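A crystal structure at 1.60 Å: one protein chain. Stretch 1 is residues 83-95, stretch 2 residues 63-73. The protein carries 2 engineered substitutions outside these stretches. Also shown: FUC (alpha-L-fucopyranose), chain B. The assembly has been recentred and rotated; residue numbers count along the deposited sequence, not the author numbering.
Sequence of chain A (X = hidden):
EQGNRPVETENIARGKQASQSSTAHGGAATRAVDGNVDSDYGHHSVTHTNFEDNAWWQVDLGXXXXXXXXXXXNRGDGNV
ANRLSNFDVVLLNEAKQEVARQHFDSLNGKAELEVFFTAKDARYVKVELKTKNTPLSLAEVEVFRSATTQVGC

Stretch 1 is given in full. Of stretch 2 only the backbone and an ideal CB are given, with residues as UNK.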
# COMPACT_ATOMS: atom_id res chain seq x y z
N ARG A 83 12.52 -5.70 -1.91
CA ARG A 83 11.66 -5.66 -3.06
C ARG A 83 10.75 -4.43 -3.01
O ARG A 83 10.28 -3.97 -4.09
CB ARG A 83 10.79 -6.93 -3.14
CG ARG A 83 11.60 -8.21 -3.48
CD ARG A 83 10.76 -9.44 -3.19
NE ARG A 83 11.61 -10.60 -3.61
CZ ARG A 83 11.22 -11.88 -3.48
NH1 ARG A 83 9.98 -12.24 -2.97
NH2 ARG A 83 12.09 -12.84 -3.91
N LEU A 84 10.48 -3.94 -1.82
CA LEU A 84 9.69 -2.70 -1.71
C LEU A 84 10.68 -1.50 -1.75
O LEU A 84 11.12 -0.94 -0.72
CB LEU A 84 8.82 -2.68 -0.43
CG LEU A 84 7.93 -1.43 -0.32
CD1 LEU A 84 6.89 -1.42 -1.47
CD2 LEU A 84 7.15 -1.56 0.99
N SER A 85 11.03 -1.19 -2.98
CA SER A 85 12.00 -0.10 -3.26
C SER A 85 11.64 0.42 -4.63
O SER A 85 11.04 -0.27 -5.47
CB SER A 85 13.46 -0.64 -3.13
OG SER A 85 13.62 -1.53 -4.17
N ASN A 86 12.02 1.69 -4.89
CA ASN A 86 11.74 2.39 -6.12
C ASN A 86 10.28 2.26 -6.53
O ASN A 86 9.92 1.61 -7.50
CB ASN A 86 12.66 1.84 -7.22
CG ASN A 86 12.63 2.69 -8.50
OD1 ASN A 86 12.10 3.77 -8.56
ND2 ASN A 86 13.14 2.11 -9.58
N PHE A 87 9.46 2.91 -5.73
CA PHE A 87 8.03 2.78 -5.91
C PHE A 87 7.33 4.10 -5.68
O PHE A 87 7.86 5.02 -5.02
CB PHE A 87 7.41 1.71 -4.94
CG PHE A 87 7.56 2.03 -3.48
CD1 PHE A 87 8.71 1.72 -2.77
CD2 PHE A 87 6.53 2.72 -2.80
CE1 PHE A 87 8.88 2.03 -1.43
CE2 PHE A 87 6.70 3.02 -1.49
CZ PHE A 87 7.79 2.66 -0.76
N ASP A 88 6.11 4.19 -6.18
CA ASP A 88 5.27 5.37 -5.93
C ASP A 88 4.07 4.98 -5.07
O ASP A 88 3.58 3.82 -5.11
CB ASP A 88 4.64 5.93 -7.23
CG ASP A 88 5.66 6.60 -8.20
OD1 ASP A 88 5.33 6.66 -9.43
OD2 ASP A 88 6.73 6.97 -7.78
N VAL A 89 3.61 5.91 -4.28
CA VAL A 89 2.25 5.82 -3.59
C VAL A 89 1.40 6.86 -4.28
O VAL A 89 1.78 8.06 -4.36
CB VAL A 89 2.39 6.09 -2.09
CG1 VAL A 89 1.03 5.98 -1.37
CG2 VAL A 89 3.38 5.07 -1.47
N VAL A 90 0.25 6.44 -4.75
CA VAL A 90 -0.59 7.25 -5.64
C VAL A 90 -1.97 7.32 -5.05
O VAL A 90 -2.55 6.34 -4.50
CB VAL A 90 -0.72 6.57 -7.02
CG1 VAL A 90 -1.33 7.55 -8.02
CG2 VAL A 90 0.67 6.17 -7.54
N LEU A 91 -2.55 8.53 -5.11
CA LEU A 91 -3.95 8.69 -4.76
C LEU A 91 -4.75 8.97 -6.04
O LEU A 91 -4.28 9.78 -6.84
CB LEU A 91 -4.16 9.85 -3.80
CG LEU A 91 -3.42 9.81 -2.41
CD1 LEU A 91 -3.82 11.00 -1.56
CD2 LEU A 91 -3.78 8.45 -1.77
N LEU A 92 -5.87 8.33 -6.21
CA LEU A 92 -6.70 8.53 -7.43
C LEU A 92 -8.08 8.99 -6.99
O LEU A 92 -8.63 8.59 -5.96
CB LEU A 92 -6.92 7.23 -8.21
CG LEU A 92 -5.69 6.42 -8.50
CD1 LEU A 92 -6.25 5.24 -9.34
CD2 LEU A 92 -4.73 7.20 -9.34
N ASN A 93 -8.67 9.87 -7.82
CA ASN A 93 -10.06 10.25 -7.58
C ASN A 93 -11.07 9.16 -8.04
O ASN A 93 -10.70 8.04 -8.49
CB ASN A 93 -10.35 11.66 -8.24
CG ASN A 93 -10.40 11.61 -9.77
OD1 ASN A 93 -10.39 12.75 -10.42
ND2 ASN A 93 -10.33 10.50 -10.40
N GLU A 94 -12.37 9.44 -7.96
CA GLU A 94 -13.38 8.46 -8.29
C GLU A 94 -13.38 8.02 -9.71
O GLU A 94 -13.79 6.92 -10.08
CB GLU A 94 -14.77 9.03 -7.87
CG GLU A 94 -15.90 8.00 -8.10
CD GLU A 94 -16.73 8.21 -9.37
OE1 GLU A 94 -16.25 8.85 -10.36
OE2 GLU A 94 -17.88 7.69 -9.36
N ALA A 95 -12.88 8.90 -10.59
CA ALA A 95 -12.73 8.65 -12.00
C ALA A 95 -11.40 8.02 -12.35
O ALA A 95 -10.97 7.80 -13.51
CB ALA A 95 -12.81 10.03 -12.75
N UNK A 63 -15.59 5.45 -1.36
CA UNK A 63 -16.12 6.81 -1.49
C UNK A 63 -14.93 7.71 -1.50
O UNK A 63 -13.83 7.25 -1.16
CB UNK A 63 -17.10 7.18 -0.37
N UNK A 64 -15.06 8.98 -1.90
CA UNK A 64 -13.96 9.91 -1.82
C UNK A 64 -13.75 10.41 -0.40
O UNK A 64 -14.72 10.88 0.26
CB UNK A 64 -14.20 11.09 -2.77
N UNK A 65 -12.53 10.30 0.10
CA UNK A 65 -12.24 10.72 1.44
C UNK A 65 -11.11 11.76 1.39
O UNK A 65 -10.25 11.72 0.49
CB UNK A 65 -11.87 9.52 2.32
N UNK A 66 -10.99 12.56 2.45
CA UNK A 66 -9.89 13.47 2.53
C UNK A 66 -8.71 12.82 3.26
O UNK A 66 -8.76 12.63 4.49
CB UNK A 66 -10.32 14.76 3.23
N UNK A 67 -7.74 12.40 2.45
CA UNK A 67 -6.65 11.51 2.95
C UNK A 67 -5.53 12.34 3.42
O UNK A 67 -5.00 13.28 2.70
CB UNK A 67 -6.15 10.54 1.88
N UNK A 68 -5.06 12.05 4.64
CA UNK A 68 -3.93 12.70 5.16
C UNK A 68 -2.66 11.86 5.39
O UNK A 68 -1.54 12.41 5.46
CB UNK A 68 -4.35 13.35 6.48
N UNK A 69 -2.89 10.53 5.54
CA UNK A 69 -1.71 9.66 5.82
C UNK A 69 -1.97 8.28 5.26
O UNK A 69 -3.10 7.75 5.38
CB UNK A 69 -1.42 9.57 7.32
N UNK A 70 -0.93 7.75 4.65
CA UNK A 70 -0.98 6.31 4.21
C UNK A 70 0.26 5.67 4.85
O UNK A 70 1.35 6.18 4.76
CB UNK A 70 -0.98 6.15 2.69
N UNK A 71 0.04 4.52 5.56
CA UNK A 71 1.18 3.86 6.24
C UNK A 71 1.36 2.47 5.59
O UNK A 71 0.38 1.76 5.48
CB UNK A 71 0.94 3.74 7.75
N UNK A 72 2.56 2.21 5.13
CA UNK A 72 2.84 0.92 4.46
C UNK A 72 3.65 0.11 5.54
O UNK A 72 4.61 0.59 6.11
CB UNK A 72 3.61 1.10 3.15
N UNK A 73 3.33 -1.17 5.58
CA UNK A 73 4.12 -2.11 6.42
C UNK A 73 4.69 -3.14 5.52
O UNK A 73 3.95 -3.82 4.77
CB UNK A 73 3.28 -2.77 7.52
C1 FUC B . 10.54 -16.62 -0.11
C2 FUC B . 11.03 -15.87 -1.34
C3 FUC B . 10.28 -16.31 -2.56
C4 FUC B . 8.81 -16.05 -2.34
C5 FUC B . 8.41 -16.83 -1.10
C6 FUC B . 6.94 -16.68 -0.78
O2 FUC B . 12.41 -16.12 -1.51
O3 FUC B . 10.74 -15.59 -3.64
O4 FUC B . 8.62 -14.67 -2.18
O5 FUC B . 9.16 -16.42 0.01

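The two stretches pack through side chains alone: their strands run at 141° to one another with axes 9.8 Å apart at closest approach, and no hydrogen bond joins them. Stretch 1 offers an apolar row made by Leu84, Phe87, Val89 and Leu91, with the start of Glu94 at its far end.

At position 63 the CA-to-CB bond points away from stretch 1, and the extended backbone sets almost no limit on the side chain; a long polar residue would suit. It is Lys63, whose NZ makes a weak hydrogen bond to the backbone O of residue 64 at 3.3 Å.

Position 64 lies near Glu94, with the two CA atoms 6.7 Å apart, but its CB points sideways and has no atom of stretch 1 within 5.5 Å. A side chain with at least one atom beyond CB, polar or not, could approach Glu94; a smaller one would simply leave space. The residue is Thr64, with chi1 in the m well; its OG1 comes to 4.1 Å from Glu94 CB, a loose contact with the aliphatic start of that side chain, whose end leads away.

Positions 65 and 66 are both out of reach of stretch 1, which therefore says little about them; polar or charged residues would be as acceptable as apolar ones. They are Glu65 and Asn66, whose side chains form hydrogen bonds elsewhere in the structure.

Position 67 points toward stretch 1, and its ideal CB already lies 4.2 Å from Leu91 CD1. The surroundings are apolar and the approach is close, so alanine, valine or another compact aliphatic residue would be plausible. Val67 is found here, in the t rotamer, with its CB 4.1 Å from Leu91 CD1.

At position 68 the direction is away, and phi/psi of -114/-23 departs from the extended values of its neighbours. These angles do not demand glycine, and many residues could adopt them. The residue is Gly68, which adds no side chain. Position 69 returns to an extended conformation, out of reach, where many side chains, long polar ones among them, would fit; it is Lys69, fully stretched with all four chi angles t.

Position 70 again points toward stretch 1, with its ideal CB 4.5 Å from Val89 CG1. Leu91 lies nearby as well, so a branched aliphatic side chain could meet both. Val70, also t, does so: its CG1 is 4.2 Å from Val89 CG1 and its CG2 is 4.5 Å from Leu91 CD2.

Position 71 is out of reach and would tolerate many residues, polar ones included. Lys71 extends from it, and its NZ gives a weak hydrogen bond of 3.1 Å to the OH of residue 73.

Position 72 faces a wider apolar hollow: its ideal CB is 4.9 Å from Leu84 CD2, leaving room for leucine, isoleucine or methionine. Leu72, chi1 m and chi2 t, fills it. Its CD1 lies 3.7 Å from Phe87 CE2, approaching the ring obliquely, 4.2 Å from Val89 CG2 and 4.5 Å from Leu84 CD2. It gives up more area to the contact than any other residue of either stretch.

Position 73 points away, so even a large side chain is free of stretch 1; it is Tyr73.

Stretch 2, residues 63-73: KTENVGKVKLY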
# COMPACT_ATOMS: atom_id res chain seq x y z
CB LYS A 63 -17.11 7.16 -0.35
CG LYS A 63 -16.58 7.04 1.05
CD LYS A 63 -17.63 7.29 2.18
CE LYS A 63 -18.33 8.68 2.12
NZ LYS A 63 -17.56 9.91 1.71
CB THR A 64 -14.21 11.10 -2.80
OG1 THR A 64 -14.31 10.52 -4.10
CG2 THR A 64 -13.06 12.10 -2.77
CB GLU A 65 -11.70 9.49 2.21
CG GLU A 65 -12.73 8.39 2.32
CD GLU A 65 -13.70 8.62 3.44
OE1 GLU A 65 -14.49 7.66 3.71
OE2 GLU A 65 -13.69 9.72 4.07
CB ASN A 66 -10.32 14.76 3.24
CG ASN A 66 -9.35 15.87 3.00
OD1 ASN A 66 -8.33 15.93 3.63
ND2 ASN A 66 -9.55 16.67 1.91
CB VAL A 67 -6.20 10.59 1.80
CG1 VAL A 67 -4.95 9.75 2.26
CG2 VAL A 67 -7.36 9.65 1.38
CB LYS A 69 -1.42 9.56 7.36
CG LYS A 69 -0.17 8.71 7.70
CD LYS A 69 -0.15 8.67 9.26
CE LYS A 69 0.98 7.93 9.88
NZ LYS A 69 0.74 8.10 11.37
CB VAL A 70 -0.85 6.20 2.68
CG1 VAL A 70 -0.75 4.68 2.24
CG2 VAL A 70 -2.13 6.84 2.04
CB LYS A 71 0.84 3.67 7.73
CG LYS A 71 2.07 3.29 8.50
CD LYS A 71 1.81 3.59 10.02
CE LYS A 71 3.01 3.00 10.76
NZ LYS A 71 2.60 3.03 12.21
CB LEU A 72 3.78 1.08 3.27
CG LEU A 72 3.25 2.01 2.15
CD1 LEU A 72 4.15 1.77 0.95
CD2 LEU A 72 1.78 1.88 1.75
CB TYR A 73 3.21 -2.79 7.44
CG TYR A 73 2.59 -1.86 8.46
CD1 TYR A 73 3.08 -1.87 9.77
CD2 TYR A 73 1.53 -0.98 8.13
CE1 TYR A 73 2.51 -1.04 10.71
CE2 TYR A 73 0.97 -0.12 9.08
CZ TYR A 73 1.49 -0.18 10.36
OH TYR A 73 0.90 0.59 11.33
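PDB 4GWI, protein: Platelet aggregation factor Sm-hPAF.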